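Side-chain contact in disulfide isomerase (Salmonella enterica subsp. enterica serovar Typhimurium, PDB 3L9U), which probably introduces disulfide bonds into other proteins by passing on its own redox-active disulfide, with DsbI as its likely redox partner: residues 4-9 with 187-192. Numbering follows the deposited sequence.
Sequences SAFTEG and IDSMAE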
loop_
_atom_site.group_PDB
_atom_site.type_symbol
_atom_site.label_atom_id
_atom_site.label_comp_id
_atom_site.label_asym_id
_atom_site.label_seq_id
_atom_site.Cartn_x
_atom_site.Cartn_y
_atom_site.Cartn_z
ATOM N N SER A 4 26.067 9.010 -5.351
ATOM C CA SER A 4 24.889 8.409 -5.970
ATOM C C SER A 4 25.286 7.015 -6.456
ATOM O O SER A 4 26.243 6.846 -7.217
ATOM C CB SER A 4 24.329 9.270 -7.104
ATOM O OG SER A 4 23.293 10.135 -6.621
ATOM N N ALA A 5 24.557 6.016 -5.985
ATOM C CA ALA A 5 24.977 4.634 -6.132
ATOM C C ALA A 5 24.098 3.821 -7.072
ATOM O O ALA A 5 24.464 2.712 -7.460
ATOM C CB ALA A 5 25.029 3.967 -4.764
ATOM N N PHE A 6 22.941 4.363 -7.438
ATOM C CA PHE A 6 21.954 3.567 -8.168
ATOM C C PHE A 6 21.714 4.053 -9.589
ATOM O O PHE A 6 22.011 5.202 -9.927
ATOM C CB PHE A 6 20.665 3.461 -7.361
ATOM C CG PHE A 6 20.866 2.791 -6.039
ATOM C CD1 PHE A 6 20.820 1.410 -5.941
ATOM C CD2 PHE A 6 21.152 3.534 -4.903
ATOM C CE1 PHE A 6 21.028 0.779 -4.730
ATOM C CE2 PHE A 6 21.364 2.909 -3.689
ATOM C CZ PHE A 6 21.300 1.527 -3.602
ATOM N N THR A 7 21.181 3.159 -10.409
ATOM C CA THR A 7 21.224 3.306 -11.855
ATOM C C THR A 7 19.844 3.410 -12.503
ATOM O O THR A 7 19.023 2.500 -12.418
ATOM C CB THR A 7 22.003 2.118 -12.487
ATOM O OG1 THR A 7 23.302 2.028 -11.886
ATOM C CG2 THR A 7 22.155 2.307 -13.977
ATOM N N GLU A 8 19.604 4.536 -13.158
ATOM C CA GLU A 8 18.395 4.726 -13.937
ATOM C C GLU A 8 18.248 3.621 -14.988
ATOM O O GLU A 8 19.191 3.324 -15.722
ATOM C CB GLU A 8 18.454 6.090 -14.620
ATOM C CG GLU A 8 17.283 6.371 -15.500
ATOM C CD GLU A 8 17.402 7.697 -16.219
ATOM O OE1 GLU A 8 18.528 8.219 -16.382
ATOM O OE2 GLU A 8 16.354 8.212 -16.625
ATOM N N GLY A 9 17.068 3.010 -15.050
ATOM C CA GLY A 9 16.792 1.968 -16.025
ATOM C C GLY A 9 17.041 0.573 -15.485
ATOM O O GLY A 9 16.621 -0.423 -16.076
ATOM N N ILE A 187 17.200 -5.252 1.866
ATOM C CA ILE A 187 16.611 -4.179 2.658
ATOM C C ILE A 187 17.578 -2.998 2.791
ATOM O O ILE A 187 17.184 -1.848 2.581
ATOM C CB ILE A 187 16.158 -4.715 4.036
ATOM C CG1 ILE A 187 14.870 -5.542 3.853
ATOM C CG2 ILE A 187 15.963 -3.577 5.041
ATOM C CD1 ILE A 187 14.496 -6.351 5.043
ATOM N N ASP A 188 18.844 -3.268 3.116
ATOM C CA ASP A 188 19.809 -2.184 3.288
ATOM C C ASP A 188 20.033 -1.429 1.987
ATOM O O ASP A 188 20.193 -0.203 1.991
ATOM C CB ASP A 188 21.152 -2.707 3.796
ATOM C CG ASP A 188 21.089 -3.188 5.225
ATOM O OD1 ASP A 188 20.056 -2.971 5.891
ATOM O OD2 ASP A 188 22.083 -3.789 5.682
ATOM N N SER A 189 20.064 -2.164 0.878
ATOM C CA SER A 189 20.233 -1.552 -0.438
ATOM C C SER A 189 19.020 -0.696 -0.797
ATOM O O SER A 189 19.156 0.461 -1.184
ATOM C CB SER A 189 20.450 -2.628 -1.502
ATOM O OG SER A 189 20.505 -2.065 -2.801
ATOM N N MET A 190 17.830 -1.275 -0.669
ATOM C CA MET A 190 16.609 -0.568 -1.023
ATOM C C MET A 190 16.429 0.694 -0.196
ATOM O O MET A 190 15.986 1.727 -0.703
ATOM C CB MET A 190 15.395 -1.475 -0.841
ATOM C CG MET A 190 14.126 -0.872 -1.388
ATOM S SD MET A 190 12.704 -1.884 -0.991
ATOM C CE MET A 190 11.391 -0.869 -1.673
ATOM N N ALA A 191 16.756 0.619 1.088
ATOM C CA ALA A 191 16.630 1.803 1.930
ATOM C C ALA A 191 17.514 2.938 1.416
ATOM O O ALA A 191 17.083 4.096 1.358
ATOM C CB ALA A 191 16.952 1.476 3.391
ATOM N N GLU A 192 18.747 2.616 1.030
ATOM C CA GLU A 192 19.632 3.642 0.473
ATOM C C GLU A 192 19.145 4.144 -0.886
ATOM O O GLU A 192 19.288 5.322 -1.206
ATOM C CB GLU A 192 21.073 3.135 0.397
ATOM C CG GLU A 192 21.705 3.000 1.758
ATOM C CD GLU A 192 21.667 4.296 2.552
ATOM O OE1 GLU A 192 21.950 5.368 1.966
ATOM O OE2 GLU A 192 21.355 4.238 3.766
#
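The phenyl ring of Phe6 carries this contact, its CE1-CZ-CE2 end meeting the first turns of helix 187-198 obliquely. Phe6 CZ lies 3.4 Å from Ser189 O, while Phe6 CE1 comes within 3.5 Å of the hydroxyl Ser189 OG. On the other flank of the ring, Phe6 CE2 packs 3.8 Å from Glu192 C, the carbonyl carbon. The same Phe6 CE2 is 4.1 Å from Glu192 CB. The ring tip therefore spans about one helical turn, from Ser189 to Glu192. In Ser189 the hydroxyl is anti to the backbone N (chi1 175°) and stands beside the carbonyl carbon, which brings OG and O of the same residue together at the CZ–CE1 corner of the Phe6 ring. Of Glu192 the ring meets the backbone and CB; the rest of that chain turns at chi2 (-56°), carrying the carboxylate off from the ring.

Helix 187-198 is the last helix of this DsbA-like thioredoxin fold, and 4-9 belongs to the N-terminal arm that precedes edge strand 12-14. The contact lays the chain start against the C-terminal helix at the protein surface, with 126 Å² buried in all. Polar anchoring comes from farther along the helix, where the Glu196 carboxylate accepts hydrogen bonds from the backbone N-H of Ala5 (on OE1) and of Phe6 (on OE2). Leu193 and Asp11 add further side-chain contacts to Phe6. Met190 and Ala191 point away from the arm, toward the protein interior, where Met190 packs on Val48 and Ala191 on Lys51 of helix 45-52.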